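Local coordinates for protein thioesterase (Streptomyces sp. WAC02707, PDB 6VAP) that probably hydrolyses unwanted acyl groups off carrier proteins of the borrelidin polyketide synthase, acting as a type II thioesterase of the alpha/beta-hydrolase fold, at residues 88-93 against 115-120; 107-112 against 190-195; 137-142 against 181-186. One frame throughout, in Å; residues are numbered along the deposited sequence.

How the contacts relate
Contacts 1 and 2 share one region of the alpha/beta-hydrolase core, with centres about 10 Å apart, and contact 3 lies well away. Helix 99-113 joins the first two: it links the parallel strands whose starts meet in contact 1, and its far end carries contact 2. Ala108 CB lies 3.3 Å from Leu118 CD1, tying the two contacts together. Contact 3 is centred about 30 Å from contact 1, across the centre of the chain, and about 25 Å from contact 2, although Arg109 NH2 still packs on Tyr186. Strand 92-97, entered at contact 1, runs on to Ser98, the probable nucleophile of a Ser98-His232-Asp204 triad.

Contact 1: residues 88-93 against 115-120; sequences VHQPVA and GISLEA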
loop_
_atom_site.group_PDB
_atom_site.type_symbol
_atom_site.label_atom_id
_atom_site.label_comp_id
_atom_site.label_asym_id
_atom_site.label_seq_id
_atom_site.Cartn_x
_atom_site.Cartn_y
_atom_site.Cartn_z
ATOM N N VAL A 88 4.126 8.194 13.774
ATOM C CA VAL A 88 3.391 7.011 14.189
ATOM C C VAL A 88 2.821 7.244 15.576
ATOM O O VAL A 88 3.508 7.732 16.474
ATOM C CB VAL A 88 4.317 5.780 14.157
ATOM C CG1 VAL A 88 5.366 5.868 15.289
ATOM C CG2 VAL A 88 3.503 4.497 14.272
ATOM N N HIS A 89 1.623 6.737 15.825
ATOM C CA HIS A 89 0.984 6.736 17.145
ATOM C C HIS A 89 0.077 5.505 17.156
ATOM O O HIS A 89 -0.807 5.536 16.357
ATOM C CB HIS A 89 0.264 8.072 17.328
ATOM C CG HIS A 89 -0.448 8.209 18.622
ATOM N ND1 HIS A 89 -1.665 7.652 18.841
ATOM C CD2 HIS A 89 -0.086 8.791 19.775
ATOM C CE1 HIS A 89 -2.039 7.910 20.067
ATOM N NE2 HIS A 89 -1.089 8.594 20.652
ATOM N N GLN A 90 0.331 4.457 17.957
ATOM C CA GLN A 90 -0.536 3.296 18.045
ATOM C C GLN A 90 -1.863 3.680 18.701
ATOM O O GLN A 90 -1.906 4.570 19.548
ATOM C CB GLN A 90 0.168 2.199 18.836
ATOM C CG GLN A 90 1.533 1.840 18.241
ATOM C CD GLN A 90 2.285 0.807 19.058
ATOM O OE1 GLN A 90 2.002 -0.391 18.983
ATOM N NE2 GLN A 90 3.249 1.270 19.847
ATOM N N PRO A 91 -2.962 3.019 18.340
ATOM C CA PRO A 91 -3.035 1.913 17.378
ATOM C C PRO A 91 -2.857 2.389 15.943
ATOM O O PRO A 91 -3.436 3.409 15.563
ATOM C CB PRO A 91 -4.440 1.341 17.589
ATOM C CG PRO A 91 -4.979 2.014 18.866
ATOM C CD PRO A 91 -4.263 3.315 18.960
ATOM N N VAL A 92 -2.054 1.660 15.165
ATOM C CA VAL A 92 -1.746 2.012 13.785
ATOM C C VAL A 92 -1.939 0.788 12.898
ATOM O O VAL A 92 -1.570 -0.334 13.263
ATOM C CB VAL A 92 -0.312 2.567 13.654
ATOM C CG1 VAL A 92 0.700 1.548 14.161
ATOM C CG2 VAL A 92 -0.002 2.968 12.226
ATOM N N ALA A 93 -2.514 1.013 11.721
ATOM C CA ALA A 93 -2.701 -0.029 10.729
ATOM C C ALA A 93 -2.168 0.466 9.390
ATOM O O ALA A 93 -2.072 1.674 9.143
ATOM C CB ALA A 93 -4.167 -0.435 10.594
ATOM N N GLY A 115 9.787 -2.681 17.680
ATOM C CA GLY A 115 8.923 -2.883 18.825
ATOM C C GLY A 115 7.577 -2.208 18.739
ATOM O O GLY A 115 6.875 -2.123 19.752
ATOM N N ILE A 116 7.157 -1.797 17.549
ATOM C CA ILE A 116 5.906 -1.069 17.341
ATOM C C ILE A 116 4.899 -2.053 16.769
ATOM O O ILE A 116 4.977 -2.406 15.591
ATOM C CB ILE A 116 6.084 0.143 16.408
ATOM C CG1 ILE A 116 7.188 1.063 16.971
ATOM C CG2 ILE A 116 4.782 0.893 16.256
ATOM C CD1 ILE A 116 7.516 2.289 16.137
ATOM N N SER A 117 3.938 -2.462 17.589
ATOM C CA SER A 117 2.900 -3.381 17.163
ATOM C C SER A 117 1.936 -2.695 16.195
ATOM O O SER A 117 1.674 -1.485 16.287
ATOM C CB SER A 117 2.134 -3.898 18.382
ATOM O OG SER A 117 1.543 -2.828 19.088
ATOM N N LEU A 118 1.394 -3.495 15.270
ATOM C CA LEU A 118 0.416 -3.036 14.288
ATOM C C LEU A 118 -0.947 -3.681 14.524
ATOM O O LEU A 118 -1.038 -4.875 14.803
ATOM C CB LEU A 118 0.872 -3.359 12.863
ATOM C CG LEU A 118 2.250 -2.838 12.453
ATOM C CD1 LEU A 118 2.593 -3.297 11.035
ATOM C CD2 LEU A 118 2.244 -1.305 12.501
ATOM N N GLU A 119 -2.010 -2.888 14.411
ATOM C CA GLU A 119 -3.355 -3.438 14.565
ATOM C C GLU A 119 -3.701 -4.379 13.419
ATOM O O GLU A 119 -4.319 -5.431 13.625
ATOM C CB GLU A 119 -4.370 -2.299 14.642
ATOM C CG GLU A 119 -4.124 -1.334 15.776
ATOM C CD GLU A 119 -4.027 -2.028 17.132
ATOM O OE1 GLU A 119 -4.931 -2.828 17.456
ATOM O OE2 GLU A 119 -3.050 -1.759 17.868
ATOM N N ALA A 120 -3.360 -3.991 12.200
ATOM C CA ALA A 120 -3.584 -4.863 11.067
ATOM C C ALA A 120 -2.660 -4.447 9.936
ATOM O O ALA A 120 -2.240 -3.286 9.858
ATOM C CB ALA A 120 -5.044 -4.806 10.621
HETATM O O HOH W 1 -0.699 -0.319 16.717
#
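Val92 turns CG1 into the crowded position between its backbone N and carbonyl carbon (chi1 58°), while Leu118 sets CG anti to its carbonyl carbon and runs its chain out extended; the two side chains therefore lie alongside each other, pointing the same way, and Val92 CG1 meets Leu118 CD2 at 3.6 Å. This is where the two parallel strands of a beta-alpha-beta crossover begin: 88-93 leads into strand 92-97, helix 99-113 makes the connection, and 115-120 leads into strand 120-124 of the alpha/beta-hydrolase sheet. Gly115, at positive phi, is the C-prime residue of the Schellman motif that ends the helix and turns the chain back to the sheet. Beyond it, Ile116 faces the first segment, its CD1 reaching toward Val88 CG1 at 4.3 Å and its CG2 lying 3.9 Å from the CG methylene of Gln90, whose chain crosses it obliquely. Both Val88 and Ile116 also rest on Phe111 of that helix. Pro91 follows a cis peptide bond, and its ring is met by Glu119: CG, set anti to the carbonyl carbon, comes against Pro91 CB at 3.2 Å, a tight fit, and the bend at chi2 (-54°) folds the carboxylate back along the same ring carbon. The backbones join through Glu119 N, which donates to Val92 O at 2.8 Å with an N-H...O angle of 160°; the donor sits somewhat above the carbonyl plane. Leu118 CA-H also approaches that oxygen, in a weaker C-H...O contact. Between the two segments one water bridges three groups: it accepts from Val92 N at 2.9 Å and donates to Ser117 O at 2.7 Å and to Glu119 OE2 at 3.0 Å.

Contact 2: residues 107-112 against 190-195; sequences LARRFE and PKLRCP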
loop_
_atom_site.group_PDB
_atom_site.type_symbol
_atom_site.label_atom_id
_atom_site.label_comp_id
_atom_site.label_asym_id
_atom_site.label_seq_id
_atom_site.Cartn_x
_atom_site.Cartn_y
_atom_site.Cartn_z
ATOM N N LEU A 107 7.179 -2.106 5.444
ATOM C CA LEU A 107 7.052 -1.159 6.547
ATOM C C LEU A 107 6.599 -1.863 7.811
ATOM O O LEU A 107 7.110 -1.587 8.901
ATOM C CB LEU A 107 6.068 -0.041 6.174
ATOM C CG LEU A 107 6.533 0.867 5.065
ATOM C CD1 LEU A 107 5.359 1.753 4.540
ATOM C CD2 LEU A 107 7.654 1.766 5.594
ATOM N N ALA A 108 5.728 -2.857 7.672
ATOM C CA ALA A 108 5.299 -3.608 8.845
ATOM C C ALA A 108 6.468 -4.337 9.490
ATOM O O ALA A 108 6.625 -4.348 10.715
ATOM C CB ALA A 108 4.194 -4.583 8.463
ATOM N N ARG A 109 7.297 -4.966 8.671
ATOM C CA ARG A 109 8.488 -5.628 9.167
ATOM C C ARG A 109 9.343 -4.675 9.967
ATOM O O ARG A 109 9.853 -5.047 11.026
ATOM C CB ARG A 109 9.300 -6.182 7.990
ATOM C CG ARG A 109 8.904 -7.521 7.477
ATOM C CD ARG A 109 9.780 -7.919 6.271
ATOM N NE ARG A 109 10.168 -9.324 6.315
ATOM C CZ ARG A 109 11.015 -9.882 5.466
ATOM N NH1 ARG A 109 11.576 -9.144 4.519
ATOM N NH2 ARG A 109 11.270 -11.169 5.557
ATOM N N ARG A 110 9.487 -3.432 9.488
ATOM C CA ARG A 110 10.317 -2.450 10.185
ATOM C C ARG A 110 9.668 -1.923 11.473
ATOM O O ARG A 110 10.358 -1.639 12.458
ATOM C CB ARG A 110 10.620 -1.316 9.214
ATOM C CG ARG A 110 11.603 -1.704 8.140
ATOM C CD ARG A 110 11.404 -0.875 6.886
ATOM N NE ARG A 110 12.518 -1.059 5.927
ATOM C CZ ARG A 110 12.591 -2.081 5.072
ATOM N NH1 ARG A 110 11.660 -3.030 5.077
ATOM N NH2 ARG A 110 13.603 -2.173 4.234
ATOM N N PHE A 111 8.350 -1.748 11.476
ATOM C CA PHE A 111 7.666 -1.345 12.695
ATOM C C PHE A 111 7.864 -2.384 13.779
ATOM O O PHE A 111 8.210 -2.038 14.911
ATOM C CB PHE A 111 6.183 -1.116 12.422
ATOM C CG PHE A 111 5.876 0.239 11.845
ATOM C CD1 PHE A 111 6.018 1.391 12.620
ATOM C CD2 PHE A 111 5.403 0.363 10.563
ATOM C CE1 PHE A 111 5.728 2.628 12.124
ATOM C CE2 PHE A 111 5.088 1.617 10.041
ATOM C CZ PHE A 111 5.264 2.750 10.804
ATOM N N GLU A 112 7.669 -3.665 13.436
ATOM C CA GLU A 112 7.769 -4.735 14.419
ATOM C C GLU A 112 9.188 -4.879 14.940
ATOM O O GLU A 112 9.387 -5.049 16.145
ATOM C CB GLU A 112 7.296 -6.050 13.810
ATOM C CG GLU A 112 5.810 -6.050 13.407
ATOM C CD GLU A 112 5.203 -7.467 13.414
ATOM O OE1 GLU A 112 5.972 -8.464 13.551
ATOM O OE2 GLU A 112 3.956 -7.569 13.301
ATOM N N PRO A 190 12.062 -12.765 10.203
ATOM C CA PRO A 190 11.058 -13.166 11.198
ATOM C C PRO A 190 9.662 -12.883 10.685
ATOM O O PRO A 190 9.421 -11.848 10.062
ATOM C CB PRO A 190 11.387 -12.301 12.417
ATOM C CG PRO A 190 12.826 -11.868 12.210
ATOM C CD PRO A 190 13.003 -11.750 10.713
ATOM N N LYS A 191 8.752 -13.827 10.915
ATOM C CA LYS A 191 7.354 -13.622 10.562
ATOM C C LYS A 191 6.781 -12.404 11.285
ATOM O O LYS A 191 7.237 -12.020 12.358
ATOM C CB LYS A 191 6.513 -14.854 10.925
ATOM C CG LYS A 191 6.631 -16.007 9.918
ATOM C CD LYS A 191 5.596 -17.093 10.257
ATOM C CE LYS A 191 5.767 -18.303 9.384
ATOM N NZ LYS A 191 4.768 -19.369 9.718
ATOM N N LEU A 192 5.733 -11.814 10.715
ATOM C CA LEU A 192 5.009 -10.781 11.451
ATOM C C LEU A 192 4.186 -11.408 12.590
ATOM O O LEU A 192 3.957 -12.615 12.648
ATOM C CB LEU A 192 4.123 -9.977 10.494
ATOM C CG LEU A 192 4.859 -9.207 9.393
ATOM C CD1 LEU A 192 3.862 -8.688 8.356
ATOM C CD2 LEU A 192 5.678 -8.046 9.933
ATOM N N ARG A 193 3.704 -10.644 13.542
ATOM C CA ARG A 193 2.724 -11.107 14.545
ATOM C C ARG A 193 1.410 -10.344 14.388
ATOM O O ARG A 193 0.416 -10.782 14.900
ATOM C CB ARG A 193 3.278 -10.922 15.957
ATOM C CG ARG A 193 4.571 -11.681 16.206
ATOM C CD ARG A 193 5.240 -11.276 17.502
ATOM N NE ARG A 193 6.550 -10.716 17.217
ATOM C CZ ARG A 193 6.761 -9.439 16.954
ATOM N NH1 ARG A 193 5.755 -8.585 17.033
ATOM N NH2 ARG A 193 7.974 -9.022 16.658
ATOM N N CYS A 194 1.410 -9.228 13.695
ATOM C CA CYS A 194 0.196 -8.422 13.543
ATOM C C CYS A 194 -0.749 -9.158 12.629
ATOM O O CYS A 194 -0.332 -9.809 11.750
ATOM C CB CYS A 194 0.411 -7.116 12.808
ATOM S SG CYS A 194 0.992 -7.377 11.124
ATOM N N PRO A 195 -2.245 -9.116 12.720
ATOM C CA PRO A 195 -3.215 -9.658 11.761
ATOM C C PRO A 195 -2.925 -9.189 10.344
ATOM O O PRO A 195 -2.496 -8.067 10.101
ATOM C CB PRO A 195 -4.555 -9.115 12.264
ATOM C CG PRO A 195 -4.327 -8.810 13.722
ATOM C CD PRO A 195 -2.894 -8.381 13.819
HETATM O O HOH W 2 9.535 -11.971 7.166
HETATM O O HOH W 3 6.882 -6.004 17.782
HETATM O O HOH W 4 8.346 -9.257 12.992
#
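Ala108 opens the contact from helix 99-113, its CB lying 4.0 Å from Leu192 CD2. Next along, Arg109 crosses Leu192 at about a right angle, the CG methylene beside the same methyl; further out the chain bends at chi3. Its NH2 donates to the carbonyl of Arg187 and, at 2.5 Å, to a water that in turn donates to Pro190 O. One helical turn after Ala108, Glu112 carries most of the contact. CG is anti to the carbonyl carbon and the chain is extended beyond it, so the buried carboxylate reaches straight into the loop and takes hold of its backbone. Arg193 N splits its hydrogen bond between the two oxygens, 3.1 Å to Glu112 OE2 and 3.1 Å to Glu112 OE1, with the straighter branch to OE2 (157° against 140°). Cys194 N adds a second donor to Glu112 OE2 at 3.1 Å, and all three bonds use syn lone pairs. A water donating to both Glu112 OE1 and Lys191 O also grips the carboxylate, an environment consistent with an ionised acid. Arg193 folds back so that Glu112 OE1 lies over one face of its guanidinium, 3.5 Å from NH1; this salt bridge is one of charges alone, with no N-H aimed at the oxygen. Around this contact, Leu107 and Arg110 pack on helix 73-87, Leu192 and Cys194 touch Leu121 of strand 120-124, and Pro195 brings the loop to strand 196-201.

Contact 3: residues 137-142 against 181-186; sequences TVHLLS and AETYRY
The carboxylate of Glu182 and the imidazole of His139 stand steeply to each other, their planes 73° apart. Glu182 OE1 lies at the ring edge of His139, near the plane of the imidazole, and ND1 donates to it at 2.7 Å; seen from the acid, the donor comes from above the carboxylate plane. With His139 CG in the crowded position between backbone N and carbonyl carbon (chi1 69°), ND1 is held on the same side as the residue's own amide, so one oxygen serves both: His139 N donates to Glu182 OE1 at 3.0 Å, on its syn lone pair. Glu182 OE2 takes Val138 N at 2.9 Å, again syn. An extended side chain from the last turn of one helix thus reaches out to hold two successive amides of the 3-10 turn 138-140, crossing Val138 at about a right angle, and to fix the rotation of the imidazole. Toward the NE2-CE1 end of the ring, Thr183 CG2 approaches obliquely, 3.7 Å from His139 NE2, while Thr183 OG1 bonds back to Arg179 O within the helix. The contact is a clasp at the surface: helix 167-182 on one side, the 3-10 turn leading into helix 143-149 on the other. This region, inserted between strands 120-124 and 196-201, is consistent with the lid of alpha/beta-hydrolase thioesterases, and Val138 packs against both its helices, on Tyr178 and Leu146.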
loop_
_atom_site.group_PDB
_atom_site.type_symbol
_atom_site.label_atom_id
_atom_site.label_comp_id
_atom_site.label_asym_id
_atom_site.label_seq_id
_atom_site.Cartn_x
_atom_site.Cartn_y
_atom_site.Cartn_z
ATOM N N THR A 137 8.578 -7.222 -16.949
ATOM C CA THR A 137 9.367 -6.419 -17.884
ATOM C C THR A 137 8.684 -5.104 -18.249
ATOM O O THR A 137 9.205 -4.365 -19.087
ATOM C CB THR A 137 9.674 -7.208 -19.171
ATOM O OG1 THR A 137 8.481 -7.338 -19.940
ATOM C CG2 THR A 137 10.212 -8.594 -18.848
ATOM N N VAL A 138 7.546 -4.785 -17.638
ATOM C CA VAL A 138 6.843 -3.551 -17.987
ATOM C C VAL A 138 7.752 -2.341 -17.795
ATOM O O VAL A 138 7.721 -1.387 -18.581
ATOM C CB VAL A 138 5.541 -3.425 -17.169
ATOM C CG1 VAL A 138 5.024 -2.039 -17.213
ATOM C CG2 VAL A 138 4.501 -4.408 -17.707
ATOM N N HIS A 139 8.566 -2.351 -16.747
ATOM C CA HIS A 139 9.468 -1.238 -16.484
ATOM C C HIS A 139 10.569 -1.113 -17.527
ATOM O O HIS A 139 11.218 -0.072 -17.580
ATOM C CB HIS A 139 10.103 -1.358 -15.096
ATOM C CG HIS A 139 11.075 -2.488 -14.959
ATOM N ND1 HIS A 139 10.676 -3.805 -14.890
ATOM C CD2 HIS A 139 12.429 -2.504 -14.882
ATOM C CE1 HIS A 139 11.742 -4.580 -14.761
ATOM N NE2 HIS A 139 12.818 -3.814 -14.745
ATOM N N LEU A 140 10.808 -2.139 -18.332
ATOM C CA LEU A 140 11.842 -2.132 -19.354
ATOM C C LEU A 140 11.329 -1.724 -20.725
ATOM O O LEU A 140 12.130 -1.612 -21.654
ATOM C CB LEU A 140 12.483 -3.523 -19.450
ATOM C CG LEU A 140 13.099 -4.049 -18.160
ATOM C CD1 LEU A 140 13.541 -5.504 -18.311
ATOM C CD2 LEU A 140 14.256 -3.170 -17.721
ATOM N N LEU A 141 10.032 -1.485 -20.879
ATOM C CA LEU A 141 9.497 -1.111 -22.182
ATOM C C LEU A 141 9.955 0.284 -22.602
ATOM O O LEU A 141 10.261 1.140 -21.773
ATOM C CB LEU A 141 7.975 -1.143 -22.165
ATOM C CG LEU A 141 7.310 -2.461 -21.770
ATOM C CD1 LEU A 141 5.883 -2.213 -21.304
ATOM C CD2 LEU A 141 7.351 -3.426 -22.926
ATOM N N SER A 142 10.010 0.499 -23.914
ATOM C CA SER A 142 10.289 1.818 -24.451
ATOM C C SER A 142 9.231 2.810 -23.980
ATOM O O SER A 142 8.142 2.436 -23.533
ATOM C CB SER A 142 10.307 1.782 -25.979
ATOM O OG SER A 142 9.000 1.907 -26.502
ATOM N N ALA A 181 8.030 -2.563 -8.230
ATOM C CA ALA A 181 7.106 -3.692 -8.095
ATOM C C ALA A 181 7.675 -4.963 -8.718
ATOM O O ALA A 181 7.480 -6.062 -8.190
ATOM C CB ALA A 181 5.753 -3.364 -8.749
ATOM N N GLU A 182 8.320 -4.844 -9.867
ATOM C CA GLU A 182 8.727 -6.018 -10.625
ATOM C C GLU A 182 10.088 -6.576 -10.223
ATOM O O GLU A 182 10.324 -7.767 -10.415
ATOM C CB GLU A 182 8.734 -5.688 -12.122
ATOM C CG GLU A 182 7.377 -5.682 -12.731
ATOM C CD GLU A 182 7.367 -5.135 -14.164
ATOM O OE1 GLU A 182 7.995 -4.074 -14.391
ATOM O OE2 GLU A 182 6.736 -5.770 -15.059
ATOM N N THR A 183 10.981 -5.778 -9.655
ATOM C CA THR A 183 12.305 -6.259 -9.281
ATOM C C THR A 183 12.424 -6.548 -7.788
ATOM O O THR A 183 13.534 -6.779 -7.304
ATOM C CB THR A 183 13.380 -5.227 -9.681
ATOM O OG1 THR A 183 13.218 -4.020 -8.898
ATOM C CG2 THR A 183 13.251 -4.881 -11.179
ATOM N N TYR A 184 11.322 -6.491 -7.042
ATOM C CA TYR A 184 11.342 -6.810 -5.620
ATOM C C TYR A 184 11.831 -8.220 -5.379
ATOM O O TYR A 184 11.383 -9.150 -6.042
ATOM C CB TYR A 184 9.944 -6.655 -5.061
ATOM C CG TYR A 184 9.742 -7.054 -3.623
ATOM C CD1 TYR A 184 10.351 -6.339 -2.567
ATOM C CD2 TYR A 184 9.017 -8.200 -3.310
ATOM C CE1 TYR A 184 10.179 -6.735 -1.262
ATOM C CE2 TYR A 184 8.842 -8.601 -1.988
ATOM C CZ TYR A 184 9.374 -7.851 -0.978
ATOM O OH TYR A 184 9.200 -8.263 0.348
ATOM N N ARG A 185 12.760 -8.402 -4.426
ATOM C CA ARG A 185 13.298 -9.711 -4.022
ATOM C C ARG A 185 12.985 -9.855 -2.522
ATOM O O ARG A 185 13.516 -9.077 -1.806
ATOM C CB ARG A 185 14.787 -9.791 -4.383
ATOM C CG ARG A 185 15.093 -9.364 -5.815
ATOM C CD ARG A 185 16.491 -9.638 -6.338
ATOM N NE ARG A 185 17.454 -8.657 -5.855
ATOM C CZ ARG A 185 18.782 -8.845 -5.737
ATOM N NH1 ARG A 185 19.357 -10.001 -6.045
ATOM N NH2 ARG A 185 19.529 -7.864 -5.285
ATOM N N TYR A 186 12.087 -10.749 -2.109
ATOM C CA TYR A 186 11.752 -11.002 -0.722
ATOM C C TYR A 186 12.964 -11.608 -0.041
ATOM O O TYR A 186 13.524 -12.604 -0.501
ATOM C CB TYR A 186 10.561 -11.951 -0.636
ATOM C CG TYR A 186 10.282 -12.455 0.758
ATOM C CD1 TYR A 186 9.877 -11.589 1.774
ATOM C CD2 TYR A 186 10.397 -13.796 1.057
ATOM C CE1 TYR A 186 9.636 -12.047 3.022
ATOM C CE2 TYR A 186 10.134 -14.275 2.319
ATOM C CZ TYR A 186 9.742 -13.392 3.304
ATOM O OH TYR A 186 9.489 -13.848 4.571
#